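Local atomic coordinates of ectonucleoside triphosphate diphosphohydrolase 4 (PDB entry 6WG5), a protein that belongs to the GDA1/CD39 family of nucleoside phosphatases, within the actin-like ATPase clan, and carries a glycan on its surface. Residues Ile232-Pro237 with Tyr370-His375; Ala276-Phe281 with Gln363-Gly368; Pro354-Thr359 with Phe450-Arg455. All coordinates share one frame; numbering follows the deposited sequence.

Contact 1: residues Ile232-Pro237 with Tyr370-His375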
loop_
_atom_site.group_PDB
_atom_site.type_symbol
_atom_site.label_atom_id
_atom_site.label_comp_id
_atom_site.label_asym_id
_atom_site.label_seq_id
_atom_site.Cartn_x
_atom_site.Cartn_y
_atom_site.Cartn_z
ATOM N N ILE A 232 6.814 2.641 0.007
ATOM C CA ILE A 232 6.654 4.070 -0.238
ATOM C C ILE A 232 6.364 4.267 -1.717
ATOM O O ILE A 232 7.014 3.659 -2.575
ATOM C CB ILE A 232 7.907 4.865 0.191
ATOM C CG1 ILE A 232 7.723 6.352 -0.108
ATOM C CG2 ILE A 232 9.144 4.332 -0.515
ATOM C CD1 ILE A 232 8.799 7.240 0.493
ATOM N N ALA A 233 5.384 5.117 -2.016
ATOM C CA ALA A 233 5.038 5.421 -3.398
ATOM C C ALA A 233 4.594 6.872 -3.497
ATOM O O ALA A 233 3.778 7.327 -2.690
ATOM C CB ALA A 233 3.932 4.493 -3.911
ATOM N N TYR A 234 5.123 7.589 -4.486
ATOM C CA TYR A 234 4.719 8.970 -4.698
ATOM C C TYR A 234 5.040 9.390 -6.124
ATOM O O TYR A 234 5.826 8.748 -6.824
ATOM C CB TYR A 234 5.396 9.913 -3.699
ATOM C CG TYR A 234 6.901 9.804 -3.659
ATOM C CD1 TYR A 234 7.698 10.634 -4.434
ATOM C CD2 TYR A 234 7.524 8.883 -2.833
ATOM C CE1 TYR A 234 9.075 10.542 -4.391
ATOM C CE2 TYR A 234 8.897 8.784 -2.783
ATOM C CZ TYR A 234 9.668 9.614 -3.563
ATOM O OH TYR A 234 11.040 9.508 -3.508
ATOM N N GLU A 235 4.412 10.485 -6.541
ATOM C CA GLU A 235 4.621 11.027 -7.872
ATOM C C GLU A 235 5.893 11.861 -7.910
ATOM O O GLU A 235 6.217 12.570 -6.954
ATOM C CB GLU A 235 3.427 11.886 -8.292
ATOM C CG GLU A 235 3.585 12.540 -9.659
ATOM C CD GLU A 235 2.450 13.489 -9.992
ATOM O OE1 GLU A 235 1.503 13.598 -9.185
ATOM O OE2 GLU A 235 2.511 14.131 -11.063
ATOM N N VAL A 236 6.607 11.772 -9.026
ATOM C CA VAL A 236 7.796 12.585 -9.264
ATOM C C VAL A 236 7.442 13.604 -10.342
ATOM O O VAL A 236 7.592 13.315 -11.538
ATOM C CB VAL A 236 8.991 11.712 -9.674
ATOM C CG1 VAL A 236 10.245 12.558 -9.821
ATOM C CG2 VAL A 236 9.205 10.601 -8.655
ATOM N N PRO A 237 6.964 14.798 -9.978
ATOM C CA PRO A 237 6.445 15.708 -11.015
ATOM C C PRO A 237 7.527 16.302 -11.896
ATOM O O PRO A 237 7.329 16.426 -13.110
ATOM C CB PRO A 237 5.717 16.794 -10.203
ATOM C CG PRO A 237 5.686 16.304 -8.783
ATOM C CD PRO A 237 6.841 15.381 -8.633
ATOM N N TYR A 370 17.958 3.887 -4.293
ATOM C CA TYR A 370 17.789 5.236 -4.812
ATOM C C TYR A 370 16.396 5.765 -4.502
ATOM O O TYR A 370 15.409 5.024 -4.528
ATOM C CB TYR A 370 18.030 5.259 -6.320
ATOM C CG TYR A 370 17.542 6.524 -6.985
ATOM C CD1 TYR A 370 18.279 7.699 -6.914
ATOM C CD2 TYR A 370 16.340 6.547 -7.681
ATOM C CE1 TYR A 370 17.835 8.860 -7.517
ATOM C CE2 TYR A 370 15.886 7.702 -8.287
ATOM C CZ TYR A 370 16.637 8.856 -8.203
ATOM O OH TYR A 370 16.190 10.008 -8.806
ATOM N N GLN A 371 16.322 7.064 -4.208
ATOM C CA GLN A 371 15.058 7.733 -3.937
ATOM C C GLN A 371 15.023 9.068 -4.673
ATOM O O GLN A 371 15.898 9.912 -4.447
ATOM C CB GLN A 371 14.872 7.948 -2.435
ATOM C CG GLN A 371 13.577 8.656 -2.068
ATOM C CD GLN A 371 13.394 8.803 -0.570
ATOM O OE1 GLN A 371 13.309 7.814 0.154
ATOM N NE2 GLN A 371 13.333 10.044 -0.099
ATOM N N PRO A 372 14.049 9.306 -5.551
ATOM C CA PRO A 372 13.990 10.594 -6.229
ATOM C C PRO A 372 13.717 11.704 -5.235
ATOM O O PRO A 372 13.060 11.485 -4.200
ATOM C CB PRO A 372 12.826 10.424 -7.216
ATOM C CG PRO A 372 12.558 8.970 -7.291
ATOM C CD PRO A 372 12.966 8.410 -5.980
ATOM N N PRO A 373 14.190 12.916 -5.511
ATOM C CA PRO A 373 13.960 14.014 -4.569
ATOM C C PRO A 373 12.473 14.277 -4.389
ATOM O O PRO A 373 11.688 14.191 -5.334
ATOM C CB PRO A 373 14.671 15.202 -5.227
ATOM C CG PRO A 373 14.685 14.871 -6.682
ATOM C CD PRO A 373 14.839 13.381 -6.750
ATOM N N ILE A 374 12.090 14.591 -3.155
ATOM C CA ILE A 374 10.713 14.934 -2.817
ATOM C C ILE A 374 10.631 16.440 -2.619
ATOM O O ILE A 374 11.439 17.024 -1.885
ATOM C CB ILE A 374 10.242 14.190 -1.557
ATOM C CG1 ILE A 374 10.246 12.676 -1.795
ATOM C CG2 ILE A 374 8.847 14.658 -1.147
ATOM C CD1 ILE A 374 10.004 11.855 -0.535
ATOM N N HIS A 375 9.657 17.070 -3.276
ATOM C CA HIS A 375 9.389 18.494 -3.091
ATOM C C HIS A 375 8.631 18.652 -1.775
ATOM O O HIS A 375 7.407 18.791 -1.731
ATOM C CB HIS A 375 8.603 19.041 -4.275
ATOM C CG HIS A 375 8.657 20.532 -4.402
ATOM N ND1 HIS A 375 7.815 21.236 -5.236
ATOM C CD2 HIS A 375 9.458 21.449 -3.812
ATOM C CE1 HIS A 375 8.091 22.526 -5.149
ATOM N NE2 HIS A 375 9.084 22.682 -4.291
#
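Tyr234 reaches from the end of strand 229-235 to the loop residues 370-375, and its hydroxyl gives a hydrogen bond to the carbonyl of Pro372. The strand is an inner one of the six-stranded mixed sheet in this member of the actin-like ATPase clan, and the loop runs across one face of it on the way to strand 381-385. At Tyr234 CB the chain heads toward the loop, with CG held between the backbone N and the carbonyl carbon (chi1 54°). From there CD1 approaches Ile374 CG1 at 4.2 Å, and CE1 comes closer to the same atom, 3.6 Å. Ile374 CD1 lies over one face of the Tyr234 ring as a CH-pi contact, 4.1 Å from its centroid and displaced toward the rim. CZ meets both CG1 and CD1 of Ile374. At the tip, Tyr234 OH stands 2.9 Å from Pro372 O, 18° off the carbonyl plane, while Gln371 CG and Pro372 CD pack beside this hydroxyl. The amide plane of Gln371 is turned nearly perpendicular to the ring, and its NE2 bonds to Phe457 O. Tyr274, on neighbouring strand 270-279, meets the Tyr234 ring with its own and gives the loop a second polar tie at Tyr370 O. One residue past the strand, Val236 crosses the Pro372 ring at about a right angle, its CG2 lying 3.9 Å from Pro372 CB.

Contact 2: residues Ala276-Phe281 with Gln363-Gly368. With NAG (2-acetamido-2-deoxy-beta-D-glucopyranose), chain B.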
loop_
_atom_site.group_PDB
_atom_site.type_symbol
_atom_site.label_atom_id
_atom_site.label_comp_id
_atom_site.label_asym_id
_atom_site.label_seq_id
_atom_site.Cartn_x
_atom_site.Cartn_y
_atom_site.Cartn_z
ATOM N N ALA A 276 8.876 1.890 -4.067
ATOM C CA ALA A 276 9.952 1.129 -3.450
ATOM C C ALA A 276 9.391 0.294 -2.311
ATOM O O ALA A 276 8.598 0.792 -1.506
ATOM C CB ALA A 276 11.062 2.051 -2.935
ATOM N N THR A 277 9.805 -0.970 -2.249
ATOM C CA THR A 277 9.414 -1.890 -1.191
ATOM C C THR A 277 10.678 -2.401 -0.519
ATOM O O THR A 277 11.641 -2.763 -1.201
ATOM C CB THR A 277 8.593 -3.058 -1.748
ATOM O OG1 THR A 277 7.557 -2.552 -2.601
ATOM C CG2 THR A 277 7.966 -3.856 -0.622
ATOM N N PHE A 278 10.675 -2.432 0.813
ATOM C CA PHE A 278 11.861 -2.773 1.599
ATOM C C PHE A 278 11.540 -3.978 2.479
ATOM O O PHE A 278 10.949 -3.833 3.554
ATOM C CB PHE A 278 12.313 -1.574 2.424
ATOM C CG PHE A 278 12.682 -0.378 1.593
ATOM C CD1 PHE A 278 13.957 -0.254 1.062
ATOM C CD2 PHE A 278 11.753 0.616 1.331
ATOM C CE1 PHE A 278 14.301 0.844 0.290
ATOM C CE2 PHE A 278 12.089 1.716 0.559
ATOM C CZ PHE A 278 13.363 1.830 0.039
ATOM N N LEU A 279 11.936 -5.163 2.020
ATOM C CA LEU A 279 11.737 -6.382 2.793
ATOM C C LEU A 279 12.638 -6.379 4.021
ATOM O O LEU A 279 13.830 -6.073 3.930
ATOM C CB LEU A 279 12.028 -7.610 1.930
ATOM C CG LEU A 279 10.847 -8.270 1.214
ATOM C CD1 LEU A 279 10.024 -9.089 2.198
ATOM C CD2 LEU A 279 9.974 -7.239 0.508
ATOM N N GLY A 280 12.068 -6.727 5.169
ATOM C CA GLY A 280 12.818 -6.738 6.406
ATOM C C GLY A 280 12.944 -5.392 7.079
ATOM O O GLY A 280 13.752 -5.253 8.003
ATOM N N PHE A 281 12.175 -4.392 6.644
ATOM C CA PHE A 281 12.199 -3.064 7.245
ATOM C C PHE A 281 10.838 -2.669 7.808
ATOM O O PHE A 281 10.589 -1.484 8.048
ATOM C CB PHE A 281 12.691 -2.035 6.226
ATOM C CG PHE A 281 14.121 -2.238 5.823
ATOM C CD1 PHE A 281 15.134 -1.502 6.417
ATOM C CD2 PHE A 281 14.457 -3.185 4.872
ATOM C CE1 PHE A 281 16.454 -1.697 6.057
ATOM C CE2 PHE A 281 15.776 -3.385 4.507
ATOM C CZ PHE A 281 16.776 -2.641 5.101
ATOM N N GLN A 363 21.123 10.666 -2.507
ATOM C CA GLN A 363 19.827 10.323 -3.097
ATOM C C GLN A 363 19.446 8.871 -2.809
ATOM O O GLN A 363 18.841 8.200 -3.645
ATOM C CB GLN A 363 19.816 10.590 -4.607
ATOM C CG GLN A 363 19.900 12.061 -4.982
ATOM C CD GLN A 363 20.176 12.272 -6.459
ATOM O OE1 GLN A 363 19.266 12.224 -7.287
ATOM N NE2 GLN A 363 21.442 12.506 -6.795
ATOM N N THR A 364 19.797 8.382 -1.618
ATOM C CA THR A 364 19.445 7.034 -1.201
ATOM C C THR A 364 18.806 7.068 0.179
ATOM O O THR A 364 19.125 7.923 1.011
ATOM C CB THR A 364 20.666 6.104 -1.176
ATOM O OG1 THR A 364 21.690 6.668 -0.347
ATOM C CG2 THR A 364 21.204 5.892 -2.586
ATOM N N SER A 365 17.896 6.122 0.412
ATOM C CA SER A 365 17.159 6.041 1.667
ATOM C C SER A 365 17.554 4.785 2.433
ATOM O O SER A 365 18.658 4.712 2.981
ATOM C CB SER A 365 15.652 6.065 1.397
ATOM O OG SER A 365 15.287 5.062 0.467
ATOM N N LEU A 366 16.671 3.792 2.484
ATOM C CA LEU A 366 16.968 2.558 3.193
ATOM C C LEU A 366 17.743 1.608 2.295
ATOM O O LEU A 366 17.517 1.551 1.083
ATOM C CB LEU A 366 15.681 1.876 3.656
ATOM C CG LEU A 366 14.713 2.690 4.513
ATOM C CD1 LEU A 366 13.500 1.848 4.857
ATOM C CD2 LEU A 366 15.396 3.186 5.770
ATOM N N ASN A 367 18.660 0.856 2.896
ATOM C CA ASN A 367 19.360 -0.219 2.204
ATOM C C ASN A 367 20.113 0.278 0.976
ATOM O O ASN A 367 20.380 -0.498 0.055
ATOM C CB ASN A 367 18.374 -1.323 1.805
ATOM C CG ASN A 367 18.929 -2.715 2.023
ATOM O OD1 ASN A 367 19.915 -2.908 2.736
ATOM N ND2 ASN A 367 18.284 -3.702 1.412
ATOM N N GLY A 368 20.458 1.564 0.943
ATOM C CA GLY A 368 21.167 2.121 -0.192
ATOM C C GLY A 368 20.364 2.196 -1.470
ATOM O O GLY A 368 20.949 2.276 -2.552
HETATM C C1 NAG B . 21.218 -4.930 6.058
HETATM C C2 NAG B . 20.489 -6.133 5.451
HETATM C C3 NAG B . 21.199 -7.436 5.820
HETATM C C4 NAG B . 22.692 -7.362 5.521
HETATM C C5 NAG B . 23.292 -6.114 6.151
HETATM C C6 NAG B . 24.743 -5.903 5.790
HETATM C C7 NAG B . 18.060 -6.139 5.070
HETATM C C8 NAG B . 16.709 -6.211 5.717
HETATM N N2 NAG B . 19.107 -6.175 5.900
HETATM O O3 NAG B . 20.613 -8.506 5.086
HETATM O O4 NAG B . 23.342 -8.496 6.084
HETATM O O5 NAG B . 22.584 -4.960 5.684
HETATM O O6 NAG B . 25.167 -4.586 6.117
HETATM O O7 NAG B . 18.195 -6.050 3.853
#
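Leu366 is set against two aromatic rings, those of Phe278 and Phe281: CD1 lies by both, and CB adds a contact with Phe278. Its CG is anti to the carbonyl carbon (chi1 -55°) and CD1 is then anti to CA (chi2 179°), which puts Leu366 CD1 4.0 Å from Phe278 CG and also 4.0 Å from Phe281 CD1. Leu366 CB sits over one face of Phe278, 4.1 Å from the ring centroid and displaced toward the rim, a CH-pi contact. Backbone joins in where Phe278 CE1 comes within 3.4 Å of Leu366 O, and at the far end of the ring CZ packs on Ser365 OG. The two phenylalanines share nearly the same first torsion, and they sit at the ends of a type II beta turn, Phe278 to Phe281, that begins in the last residues of strand 270-279. Gly280 occupies the positive-phi position of that turn, beside the acetamido methyl of the sugar. Strand 270-279 lies between 255-259 and 229-235 in the six-stranded mixed sheet, and the loop 363-368 lies against its end. The side chains of Leu366 and Phe281 run antiparallel alongside each other. Farther out on Phe281, CZ meets Asn367 CG at 3.8 Å, and CE2 packs on C8 of the NAG at 3.2 Å. Asn367 OD1 is hydrogen-bonded to Asn357 ND2, the glycan-bearing nitrogen, and Arg289 forms a cation-pi interaction with the Phe281 ring.

Contact 3: residues Pro354-Thr359 with Phe450-Arg455. With NAG (2-acetamido-2-deoxy-beta-D-glucopyranose), chain B.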
loop_
_atom_site.group_PDB
_atom_site.type_symbol
_atom_site.label_atom_id
_atom_site.label_comp_id
_atom_site.label_asym_id
_atom_site.label_seq_id
_atom_site.Cartn_x
_atom_site.Cartn_y
_atom_site.Cartn_z
ATOM N N PRO A 354 21.480 1.638 12.774
ATOM C CA PRO A 354 22.155 0.764 11.799
ATOM C C PRO A 354 21.213 -0.111 10.995
ATOM O O PRO A 354 21.525 -0.456 9.848
ATOM C CB PRO A 354 23.083 -0.087 12.680
ATOM C CG PRO A 354 23.297 0.722 13.909
ATOM C CD PRO A 354 22.028 1.482 14.132
ATOM N N PHE A 355 20.066 -0.482 11.558
ATOM C CA PHE A 355 19.187 -1.449 10.915
ATOM C C PHE A 355 18.412 -0.865 9.744
ATOM O O PHE A 355 17.786 -1.629 9.001
ATOM C CB PHE A 355 18.229 -2.033 11.952
ATOM C CG PHE A 355 18.929 -2.782 13.045
ATOM C CD1 PHE A 355 19.178 -4.138 12.923
ATOM C CD2 PHE A 355 19.369 -2.125 14.181
ATOM C CE1 PHE A 355 19.834 -4.827 13.921
ATOM C CE2 PHE A 355 20.027 -2.811 15.182
ATOM C CZ PHE A 355 20.261 -4.162 15.050
ATOM N N MET A 356 18.436 0.456 9.561
ATOM C CA MET A 356 17.934 1.038 8.323
ATOM C C MET A 356 18.870 0.768 7.155
ATOM O O MET A 356 18.454 0.888 5.998
ATOM C CB MET A 356 17.725 2.539 8.497
ATOM C CG MET A 356 16.654 2.881 9.513
ATOM S SD MET A 356 16.123 4.595 9.406
ATOM C CE MET A 356 17.600 5.441 9.963
ATOM N N ASN A 357 20.121 0.399 7.431
ATOM C CA ASN A 357 21.055 -0.035 6.394
ATOM C C ASN A 357 21.374 1.099 5.421
ATOM O O ASN A 357 21.579 0.882 4.225
ATOM C CB ASN A 357 20.506 -1.262 5.657
ATOM C CG ASN A 357 20.987 -2.563 6.264
ATOM O OD1 ASN A 357 21.566 -2.577 7.351
ATOM N ND2 ASN A 357 20.751 -3.664 5.566
ATOM N N LYS A 358 21.437 2.320 5.944
ATOM C CA LYS A 358 21.738 3.474 5.109
ATOM C C LYS A 358 23.198 3.462 4.678
ATOM O O LYS A 358 24.085 3.055 5.433
ATOM C CB LYS A 358 21.432 4.771 5.856
ATOM C CG LYS A 358 19.949 5.049 6.047
ATOM C CD LYS A 358 19.698 6.428 6.653
ATOM C CE LYS A 358 19.960 7.555 5.656
ATOM N NZ LYS A 358 18.978 7.564 4.539
ATOM N N THR A 359 23.443 3.914 3.452
ATOM C CA THR A 359 24.787 4.111 2.928
ATOM C C THR A 359 25.083 5.605 2.864
ATOM O O THR A 359 24.248 6.446 3.211
ATOM C CB THR A 359 24.936 3.465 1.548
ATOM O OG1 THR A 359 24.209 4.227 0.577
ATOM C CG2 THR A 359 24.414 2.036 1.559
ATOM N N PHE A 450 9.636 6.598 13.577
ATOM C CA PHE A 450 10.163 7.958 13.548
ATOM C C PHE A 450 11.438 8.042 12.718
ATOM O O PHE A 450 11.631 8.997 11.957
ATOM C CB PHE A 450 10.419 8.438 14.976
ATOM C CG PHE A 450 10.894 9.860 15.062
ATOM C CD1 PHE A 450 9.992 10.898 15.195
ATOM C CD2 PHE A 450 12.246 10.157 15.015
ATOM C CE1 PHE A 450 10.426 12.207 15.275
ATOM C CE2 PHE A 450 12.687 11.463 15.093
ATOM C CZ PHE A 450 11.775 12.490 15.226
ATOM N N GLU A 451 12.322 7.050 12.854
ATOM C CA GLU A 451 13.614 7.098 12.179
ATOM C C GLU A 451 13.494 6.760 10.699
ATOM O O GLU A 451 14.103 7.430 9.859
ATOM C CB GLU A 451 14.594 6.145 12.863
ATOM C CG GLU A 451 15.091 6.642 14.208
ATOM C CD GLU A 451 15.927 7.901 14.085
ATOM O OE1 GLU A 451 16.495 8.132 12.999
ATOM O OE2 GLU A 451 16.014 8.666 15.067
ATOM N N VAL A 452 12.737 5.715 10.360
ATOM C CA VAL A 452 12.485 5.400 8.955
ATOM C C VAL A 452 11.957 6.629 8.230
ATOM O O VAL A 452 12.361 6.930 7.100
ATOM C CB VAL A 452 11.506 4.215 8.847
ATOM C CG1 VAL A 452 11.069 3.989 7.401
ATOM C CG2 VAL A 452 12.140 2.957 9.408
ATOM N N PHE A 453 11.053 7.363 8.876
ATOM C CA PHE A 453 10.416 8.510 8.239
ATOM C C PHE A 453 11.393 9.668 8.078
ATOM O O PHE A 453 11.592 10.177 6.969
ATOM C CB PHE A 453 9.197 8.930 9.064
ATOM C CG PHE A 453 8.385 10.037 8.450
ATOM C CD1 PHE A 453 7.750 9.859 7.231
ATOM C CD2 PHE A 453 8.231 11.244 9.109
ATOM C CE1 PHE A 453 6.994 10.874 6.672
ATOM C CE2 PHE A 453 7.475 12.263 8.557
ATOM C CZ PHE A 453 6.855 12.076 7.337
ATOM N N HIS A 454 12.026 10.094 9.173
ATOM C CA HIS A 454 12.784 11.339 9.175
ATOM C C HIS A 454 14.237 11.183 8.749
ATOM O O HIS A 454 14.853 12.179 8.358
ATOM C CB HIS A 454 12.741 11.978 10.563
ATOM C CG HIS A 454 11.412 12.574 10.908
ATOM N ND1 HIS A 454 10.883 13.650 10.229
ATOM C CD2 HIS A 454 10.505 12.243 11.856
ATOM C CE1 HIS A 454 9.705 13.954 10.742
ATOM N NE2 HIS A 454 9.454 13.117 11.732
ATOM N N ARG A 455 14.806 9.981 8.820
ATOM C CA ARG A 455 16.193 9.794 8.410
ATOM C C ARG A 455 16.323 8.676 7.386
ATOM O O ARG A 455 17.262 8.672 6.584
ATOM C CB ARG A 455 17.082 9.519 9.625
ATOM C CG ARG A 455 17.682 10.792 10.208
ATOM C CD ARG A 455 18.859 10.525 11.133
ATOM N NE ARG A 455 18.442 9.999 12.429
ATOM C CZ ARG A 455 19.194 10.033 13.526
ATOM N NH1 ARG A 455 20.404 10.577 13.492
ATOM N NH2 ARG A 455 18.734 9.529 14.663
HETATM C C1 NAG B . 21.218 -4.930 6.058
HETATM C C2 NAG B . 20.489 -6.133 5.451
HETATM C C3 NAG B . 21.199 -7.436 5.820
HETATM C C4 NAG B . 22.692 -7.362 5.521
HETATM C C5 NAG B . 23.292 -6.114 6.151
HETATM C C6 NAG B . 24.743 -5.903 5.790
HETATM C C7 NAG B . 18.060 -6.139 5.070
HETATM C C8 NAG B . 16.709 -6.211 5.717
HETATM N N2 NAG B . 19.107 -6.175 5.900
HETATM O O3 NAG B . 20.613 -8.506 5.086
HETATM O O4 NAG B . 23.342 -8.496 6.084
HETATM O O5 NAG B . 22.584 -4.960 5.684
HETATM O O6 NAG B . 25.167 -4.586 6.117
HETATM O O7 NAG B . 18.195 -6.050 3.853
#
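Met356 and Lys358 extend side by side from the loop residues 354-359 to helix 436-456, one with a thioether and the other with an ammonium group. The contact joins the loop that follows helix 345-352 to the C-terminal turns of the longer helix, which include a wider pi-type turn at 452-455, in a fold of the actin-like ATPase clan. The sulfur of Met356 packs on helix backbone, SD 3.5 Å from Glu451 O. Nonpolar contacts flank it: Met356 SD lies 4.3 Å from Val452 CG2, and the bend at chi3 (-68°) sets CE against Arg455 CB, 4.1 Å away, where the two side chains cross at about a right angle. Leu366 and Trp448 also touch Met356. Hydrogen bonding across the contact is left to Lys358, whose chain bends at chi3 and chi4. NZ donates to Arg455 O over 2.9 Å, in the carbonyl plane with a C=O...N angle of 156°. A second bond from NZ, to Ser365 O, leads back to the loop, and a weak one goes to Gly456 O. No salt bridge joins the two segments; within the helix, Arg455 presents NE and NH2 to the two carboxylate oxygens of Glu451, NE to OE1 and NH2 to OE2. Arg349 of helix 345-352 forms a further salt bridge with Glu451 OE2, so this carboxylate would be expected to stay charged. The covalent link is on the loop alone, where Asn357 ND2 is bonded to C1 of the NAG at 1.4 Å. In the guanidinium pair, Arg455 NE lies 2.8 Å from Glu451 OE1, which it meets at the syn lone pair.

All three contacts use the long connection between helix 345-352 and strand 381-385. Contacts 1 and 2 set it against neighbouring strands of one sheet, with contact 2 nested in the chain loop closed by contact 1; the two touch through a probable bond from Gln371 N to Gln363 O. Contact 3, farther from the chain's centre, brings the start of the connection to a helix. All three are mainly buried, but in contact 3 the charged Lys358 and Arg455 are partly exposed. The sheet contacts rely on aromatic rings, contact 1 adding a tyrosine hydroxyl bond, whereas contact 3 mixes thioether packing with charged groups. Contacts 2 and 3 meet beside the glycan through Asn367 and Asn357.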